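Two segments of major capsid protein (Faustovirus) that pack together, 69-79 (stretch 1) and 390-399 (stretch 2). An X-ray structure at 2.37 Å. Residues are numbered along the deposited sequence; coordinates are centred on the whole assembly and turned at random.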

ATOM      1  N   MET B  69     -27.529  17.785  20.547  1.00 45.26           N
ATOM      2  CA  MET B  69     -27.283  16.379  20.822  1.00 47.65           C
ATOM      3  C   MET B  69     -25.867  16.208  21.346  1.00 48.38           C
ATOM      4  O   MET B  69     -24.995  17.057  21.143  1.00 50.57           O
ATOM      5  CB  MET B  69     -27.502  15.506  19.575  1.00 50.41           C
ATOM      6  CG  MET B  69     -26.539  15.758  18.415  1.00 55.02           C
ATOM      7  SD  MET B  69     -24.930  14.943  18.559  1.00 59.45           S
ATOM      8  CE  MET B  69     -25.417  13.298  19.068  1.00 59.13           C
ATOM      9  N   GLY B  70     -25.654  15.087  22.024  1.00 47.33           N
ATOM     10  CA  GLY B  70     -24.334  14.689  22.468  1.00 45.71           C
ATOM     11  C   GLY B  70     -24.324  13.196  22.687  1.00 43.72           C
ATOM     12  O   GLY B  70     -25.370  12.577  22.900  1.00 44.06           O
ATOM     13  N   TYR B  71     -23.131  12.612  22.620  1.00 41.23           N
ATOM     14  CA  TYR B  71     -22.995  11.176  22.794  1.00 41.81           C
ATOM     15  C   TYR B  71     -21.953  10.863  23.859  1.00 43.07           C
ATOM     16  O   TYR B  71     -21.135  11.705  24.235  1.00 44.61           O
ATOM     17  CB  TYR B  71     -22.650  10.460  21.472  1.00 40.72           C
ATOM     18  CG  TYR B  71     -21.342  10.851  20.814  1.00 40.63           C
ATOM     19  CD1 TYR B  71     -20.138  10.288  21.220  1.00 40.27           C
ATOM     20  CD2 TYR B  71     -21.319  11.750  19.756  1.00 40.40           C
ATOM     21  CE1 TYR B  71     -18.945  10.633  20.611  1.00 39.53           C
ATOM     22  CE2 TYR B  71     -20.132  12.100  19.140  1.00 39.85           C
ATOM     23  CZ  TYR B  71     -18.949  11.537  19.570  1.00 39.27           C
ATOM     24  OH  TYR B  71     -17.765  11.882  18.959  1.00 37.76           O
ATOM     25  N   GLU B  72     -22.014   9.626  24.347  1.00 42.39           N
ATOM     26  CA  GLU B  72     -21.095   9.123  25.356  1.00 43.67           C
ATOM     27  C   GLU B  72     -21.159   7.604  25.344  1.00 41.04           C
ATOM     28  O   GLU B  72     -22.243   7.025  25.234  1.00 38.42           O
ATOM     29  CB  GLU B  72     -21.436   9.657  26.751  1.00 47.88           C
ATOM     30  CG  GLU B  72     -20.543   9.109  27.853  1.00 53.15           C
ATOM     31  CD  GLU B  72     -21.058   9.434  29.242  1.00 57.35           C
ATOM     32  OE1 GLU B  72     -22.111  10.098  29.348  1.00 58.34           O
ATOM     33  OE2 GLU B  72     -20.410   9.021  30.227  1.00 59.42           O
ATOM     34  N   TYR B  73     -19.999   6.968  25.455  1.00 40.66           N
ATOM     35  CA  TYR B  73     -19.920   5.518  25.445  1.00 39.64           C
ATOM     36  C   TYR B  73     -20.115   4.955  26.847  1.00 39.88           C
ATOM     37  O   TYR B  73     -19.815   5.606  27.851  1.00 39.87           O
ATOM     38  CB  TYR B  73     -18.581   5.052  24.873  1.00 39.71           C
ATOM     39  CG  TYR B  73     -18.489   5.206  23.375  1.00 38.71           C
ATOM     40  CD1 TYR B  73     -18.798   4.148  22.531  1.00 36.05           C
ATOM     41  CD2 TYR B  73     -18.108   6.412  22.804  1.00 38.17           C
ATOM     42  CE1 TYR B  73     -18.721   4.285  21.158  1.00 36.33           C
ATOM     43  CE2 TYR B  73     -18.028   6.558  21.433  1.00 37.01           C
ATOM     44  CZ  TYR B  73     -18.337   5.493  20.616  1.00 35.86           C
ATOM     45  OH  TYR B  73     -18.260   5.633  19.249  1.00 35.65           O
ATOM     46  N   GLN B  74     -20.631   3.730  26.899  1.00 38.72           N
ATOM     47  CA  GLN B  74     -20.875   3.024  28.148  1.00 39.82           C
ATOM     48  C   GLN B  74     -20.565   1.554  27.928  1.00 39.80           C
ATOM     49  O   GLN B  74     -21.037   0.960  26.955  1.00 39.82           O
ATOM     50  CB  GLN B  74     -22.325   3.205  28.611  1.00 42.66           C
ATOM     51  CG  GLN B  74     -22.646   2.553  29.945  1.00 45.40           C
ATOM     52  CD  GLN B  74     -24.093   2.756  30.355  1.00 49.31           C
ATOM     53  OE1 GLN B  74     -25.012   2.476  29.585  1.00 53.09           O
ATOM     54  NE2 GLN B  74     -24.300   3.254  31.568  1.00 48.44           N
ATOM     55  N   LYS B  75     -19.765   0.973  28.818  1.00 40.29           N
ATOM     56  CA  LYS B  75     -19.373  -0.424  28.713  1.00 40.26           C
ATOM     57  C   LYS B  75     -20.053  -1.238  29.806  1.00 42.36           C
ATOM     58  O   LYS B  75     -20.198  -0.777  30.942  1.00 44.74           O
ATOM     59  CB  LYS B  75     -17.851  -0.584  28.792  1.00 39.09           C
ATOM     60  CG  LYS B  75     -17.209  -0.147  30.099  1.00 37.95           C
ATOM     61  CD  LYS B  75     -15.691  -0.197  29.986  1.00 36.67           C
ATOM     62  CE  LYS B  75     -15.010   0.087  31.314  1.00 35.44           C
ATOM     63  NZ  LYS B  75     -15.076  -1.079  32.237  1.00 36.51           N
ATOM     64  N   THR B  76     -20.481  -2.448  29.448  1.00 45.00           N
ATOM     65  CA  THR B  76     -21.197  -3.315  30.369  1.00 48.96           C
ATOM     66  C   THR B  76     -20.662  -4.736  30.246  1.00 48.48           C
ATOM     67  O   THR B  76     -20.058  -5.112  29.239  1.00 47.79           O
ATOM     68  CB  THR B  76     -22.711  -3.296  30.109  1.00 54.34           C
ATOM     69  OG1 THR B  76     -23.387  -4.000  31.158  1.00 59.41           O
ATOM     70  CG2 THR B  76     -23.036  -3.952  28.774  1.00 53.67           C
ATOM     71  N   ARG B  77     -20.891  -5.519  31.291  1.00 49.37           N
ATOM     72  CA  ARG B  77     -20.434  -6.894  31.386  1.00 49.66           C
ATOM     73  C   ARG B  77     -21.548  -7.860  31.013  1.00 46.83           C
ATOM     74  O   ARG B  77     -22.731  -7.505  31.049  1.00 45.17           O
ATOM     75  CB  ARG B  77     -19.939  -7.188  32.807  1.00 52.90           C
ATOM     76  CG  ARG B  77     -18.739  -6.358  33.215  1.00 54.82           C
ATOM     77  CD  ARG B  77     -18.023  -6.965  34.407  1.00 56.62           C
ATOM     78  NE  ARG B  77     -16.819  -6.213  34.748  1.00 59.17           N
ATOM     79  CZ  ARG B  77     -15.655  -6.344  34.119  1.00 60.20           C
ATOM     80  NH1 ARG B  77     -15.536  -7.198  33.110  1.00 59.83           N
ATOM     81  NH2 ARG B  77     -14.611  -5.619  34.494  1.00 60.94           N
ATOM     82  N   PRO B  78     -21.210  -9.091  30.637  1.00 46.35           N
ATOM     83  CA  PRO B  78     -22.250 -10.057  30.272  1.00 47.75           C
ATOM     84  C   PRO B  78     -23.032 -10.541  31.483  1.00 50.76           C
ATOM     85  O   PRO B  78     -22.562 -10.511  32.623  1.00 50.38           O
ATOM     86  CB  PRO B  78     -21.461 -11.204  29.635  1.00 45.74           C
ATOM     87  CG  PRO B  78     -20.109 -11.107  30.246  1.00 44.39           C
ATOM     88  CD  PRO B  78     -19.858  -9.638  30.422  1.00 44.83           C
ATOM     89  N   ASN B  79     -24.254 -10.996  31.212  1.00 54.06           N
ATOM     90  CA  ASN B  79     -25.111 -11.588  32.230  1.00 56.83           C
ATOM     91  C   ASN B  79     -24.752 -13.036  32.532  1.00 57.54           C
ATOM     92  O   ASN B  79     -25.366 -13.636  33.421  1.00 56.81           O
ATOM     93  CB  ASN B  79     -26.577 -11.520  31.790  1.00 58.56           C
ATOM     94  CG  ASN B  79     -26.941 -10.188  31.168  1.00 59.57           C
ATOM     95  OD1 ASN B  79     -26.566  -9.130  31.672  1.00 60.23           O
ATOM     96  ND2 ASN B  79     -27.673 -10.235  30.059  1.00 59.63           N
ATOM     97  N   GLN B 390      -9.849 -13.340  29.699  1.00 37.64           N
ATOM     98  CA  GLN B 390      -9.675 -12.553  30.912  1.00 41.35           C
ATOM     99  C   GLN B 390     -10.698 -11.434  31.053  1.00 43.96           C
ATOM    100  O   GLN B 390     -10.970 -11.007  32.180  1.00 44.79           O
ATOM    101  CB  GLN B 390      -8.259 -11.976  30.957  1.00 42.96           C
ATOM    102  CG  GLN B 390      -7.178 -13.046  30.955  1.00 43.94           C
ATOM    103  CD  GLN B 390      -5.785 -12.475  31.102  1.00 43.11           C
ATOM    104  OE1 GLN B 390      -5.339 -11.673  30.281  1.00 42.82           O
ATOM    105  NE2 GLN B 390      -5.087 -12.885  32.156  1.00 42.96           N
ATOM    106  N   ASN B 391     -11.275 -10.959  29.951  1.00 46.82           N
ATOM    107  CA  ASN B 391     -12.260  -9.891  30.024  1.00 48.41           C
ATOM    108  C   ASN B 391     -13.020  -9.817  28.710  1.00 48.67           C
ATOM    109  O   ASN B 391     -12.433  -9.977  27.637  1.00 50.99           O
ATOM    110  CB  ASN B 391     -11.599  -8.539  30.329  1.00 51.35           C
ATOM    111  CG  ASN B 391     -12.599  -7.402  30.390  1.00 54.76           C
ATOM    112  OD1 ASN B 391     -13.416  -7.328  31.309  1.00 54.48           O
ATOM    113  ND2 ASN B 391     -12.535  -6.502  29.415  1.00 59.35           N
ATOM    114  N   ILE B 392     -14.327  -9.582  28.804  1.00 45.75           N
ATOM    115  CA  ILE B 392     -15.130  -9.262  27.630  1.00 43.52           C
ATOM    116  C   ILE B 392     -16.231  -8.288  28.038  1.00 42.87           C
ATOM    117  O   ILE B 392     -16.998  -8.543  28.973  1.00 43.24           O
ATOM    118  CB  ILE B 392     -15.685 -10.532  26.951  1.00 41.90           C
ATOM    119  CG1 ILE B 392     -16.344 -10.177  25.617  1.00 40.29           C
ATOM    120  CG2 ILE B 392     -16.656 -11.282  27.853  1.00 41.33           C
ATOM    121  CD1 ILE B 392     -16.634 -11.374  24.740  1.00 37.72           C
ATOM    122  N   GLU B 393     -16.285  -7.143  27.360  1.00 42.51           N
ATOM    123  CA  GLU B 393     -17.225  -6.082  27.688  1.00 41.71           C
ATOM    124  C   GLU B 393     -17.766  -5.475  26.405  1.00 39.05           C
ATOM    125  O   GLU B 393     -17.033  -5.325  25.423  1.00 38.86           O
ATOM    126  CB  GLU B 393     -16.564  -4.988  28.543  1.00 43.28           C
ATOM    127  CG  GLU B 393     -16.388  -5.347  30.008  1.00 47.62           C
ATOM    128  CD  GLU B 393     -15.644  -4.273  30.783  1.00 54.05           C
ATOM    129  OE1 GLU B 393     -14.498  -3.951  30.404  1.00 57.02           O
ATOM    130  OE2 GLU B 393     -16.209  -3.746  31.764  1.00 55.92           O
ATOM    131  N   LEU B 394     -19.048  -5.123  26.419  1.00 37.68           N
ATOM    132  CA  LEU B 394     -19.702  -4.495  25.280  1.00 36.41           C
ATOM    133  C   LEU B 394     -19.715  -2.984  25.477  1.00 38.44           C
ATOM    134  O   LEU B 394     -20.229  -2.490  26.487  1.00 40.11           O
ATOM    135  CB  LEU B 394     -21.127  -5.018  25.104  1.00 35.34           C
ATOM    136  CG  LEU B 394     -21.970  -4.263  24.072  1.00 34.12           C
ATOM    137  CD1 LEU B 394     -21.346  -4.353  22.687  1.00 31.99           C
ATOM    138  CD2 LEU B 394     -23.403  -4.775  24.055  1.00 36.36           C
ATOM    139  N   TYR B 395     -19.154  -2.259  24.515  1.00 37.76           N
ATOM    140  CA  TYR B 395     -19.150  -0.803  24.521  1.00 36.37           C
ATOM    141  C   TYR B 395     -20.281  -0.303  23.633  1.00 36.20           C
ATOM    142  O   TYR B 395     -20.383  -0.703  22.469  1.00 35.97           O
ATOM    143  CB  TYR B 395     -17.808  -0.254  24.031  1.00 35.91           C
ATOM    144  CG  TYR B 395     -16.657  -0.435  24.998  1.00 37.05           C
ATOM    145  CD1 TYR B 395     -16.292  -1.697  25.451  1.00 38.72           C
ATOM    146  CD2 TYR B 395     -15.923   0.656  25.442  1.00 37.74           C
ATOM    147  CE1 TYR B 395     -15.240  -1.864  26.330  1.00 40.08           C
ATOM    148  CE2 TYR B 395     -14.867   0.498  26.319  1.00 39.13           C
ATOM    149  CZ  TYR B 395     -14.530  -0.764  26.760  1.00 40.99           C
ATOM    150  OH  TYR B 395     -13.481  -0.927  27.634  1.00 41.90           O
ATOM    151  N   ILE B 396     -21.127   0.564  24.181  1.00 34.88           N
ATOM    152  CA  ILE B 396     -22.304   1.067  23.483  1.00 33.97           C
ATOM    153  C   ILE B 396     -22.261   2.587  23.486  1.00 34.32           C
ATOM    154  O   ILE B 396     -22.151   3.207  24.550  1.00 34.16           O
ATOM    155  CB  ILE B 396     -23.610   0.571  24.131  1.00 32.69           C
ATOM    156  CG1 ILE B 396     -23.583  -0.949  24.303  1.00 32.13           C
ATOM    157  CG2 ILE B 396     -24.811   0.993  23.297  1.00 32.04           C
ATOM    158  CD1 ILE B 396     -24.697  -1.477  25.176  1.00 33.75           C
ATOM    159  N   ASN B 397     -22.352   3.184  22.302  1.00 35.30           N
ATOM    160  CA  ASN B 397     -22.473   4.630  22.191  1.00 34.16           C
ATOM    161  C   ASN B 397     -23.910   5.038  22.486  1.00 32.47           C
ATOM    162  O   ASN B 397     -24.852   4.470  21.926  1.00 32.12           O
ATOM    163  CB  ASN B 397     -22.060   5.099  20.797  1.00 34.31           C
ATOM    164  CG  ASN B 397     -21.908   6.605  20.709  1.00 35.36           C
ATOM    165  OD1 ASN B 397     -21.904   7.299  21.724  1.00 36.03           O
ATOM    166  ND2 ASN B 397     -21.775   7.117  19.491  1.00 35.52           N
ATOM    167  N   ASN B 398     -24.079   6.015  23.373  1.00 33.39           N
ATOM    168  CA  ASN B 398     -25.393   6.478  23.795  1.00 35.62           C
ATOM    169  C   ASN B 398     -25.575   7.933  23.395  1.00 35.73           C
ATOM    170  O   ASN B 398     -24.757   8.786  23.752  1.00 37.19           O
ATOM    171  CB  ASN B 398     -25.574   6.314  25.305  1.00 37.76           C
ATOM    172  CG  ASN B 398     -25.836   4.878  25.702  1.00 39.09           C
ATOM    173  OD1 ASN B 398     -26.985   4.467  25.862  1.00 39.82           O
ATOM    174  ND2 ASN B 398     -24.771   4.100  25.854  1.00 41.71           N
ATOM    175  N   ILE B 399     -26.653   8.212  22.666  1.00 35.81           N
ATOM    176  CA  ILE B 399     -26.930   9.540  22.131  1.00 35.69           C
ATOM    177  C   ILE B 399     -28.008  10.200  22.981  1.00 36.62           C
ATOM    178  O   ILE B 399     -29.034   9.582  23.288  1.00 36.93           O
ATOM    179  CB  ILE B 399     -27.358   9.463  20.656  1.00 36.10           C
ATOM    180  CG1 ILE B 399     -26.205   8.934  19.799  1.00 36.64           C
ATOM    181  CG2 ILE B 399     -27.825  10.821  20.157  1.00 35.72           C
ATOM    182  CD1 ILE B 399     -26.513   8.890  18.319  1.00 37.99           C
TER
HETATM  183  O   HOH W   1     -25.448   1.219  27.264  1.00 44.74           O
HETATM  184  O   HOH W   2     -12.599  -3.540  32.155  1.00 47.65           O

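Glu393 gathers two cations from the facing segment, Lys75 near the end of its strand and Arg77 in the loop just beyond, onto one carboxylate oxygen: its OE2 accepts a hydrogen bond from Lys75 NZ at 2.9 Å within a salt bridge, and also lies over one face of the Arg77 guanidinium, 3.7 Å from Arg77 NH2. The second salt bridge is long and purely electrostatic, because the oxygen sits well out of the guanidinium plane and no N-H points at it. Arg77 instead spends an in-plane N-H on Asn391, with NH1 2.8 Å from Asn391 OD1. Water 2 accepts weakly from Lys75 NZ (3.5 Å) and donates to Glu393 OE1 (2.6 Å), so both carboxylate oxygens are engaged.

Next to this charged cluster the two strands run antiparallel; touching residues are at least 314 positions apart in the sequence. Three hydrogen-bonded pairs, Glu72 with Asn398, Gln74 with Ile396 and Thr76 with Leu394, each exchange two backbone N-H...O bonds; Asn398 N lies 2.8 Å from Glu72 O, and Leu394 N lies 3.0 Å from Thr76 O. The non-hydrogen-bonded pairs that alternate with them come closer, with Tyr73 CA 4.2 Å from Asn397 CA, and here CA-H groups approach carbonyls, as Tyr71 CA does Asn398 O at 3.1 Å.

The side chains of these closer pairs share one face of the sheet. Lys75 CB lies almost on the normal of the Tyr395 ring, 3.7 Å from its centroid, while the chain, t at chi2 and chi3 and turned p at chi4, brings NZ to Glu393 OE2. Asn397 CB lies over a face of the Tyr73 ring, less centrally, 3.8 Å from the centroid. On the other face, water 1 joins Gln74 OE1 (2.7 Å) to Asn398 ND2 (3.3 Å). Apolar contacts lie toward both ends of the pairing: Met69 CE meets Ile399 CG2 at 3.6 Å, and Pro78 CG approaches Ile392 CG2 at 4.2 Å.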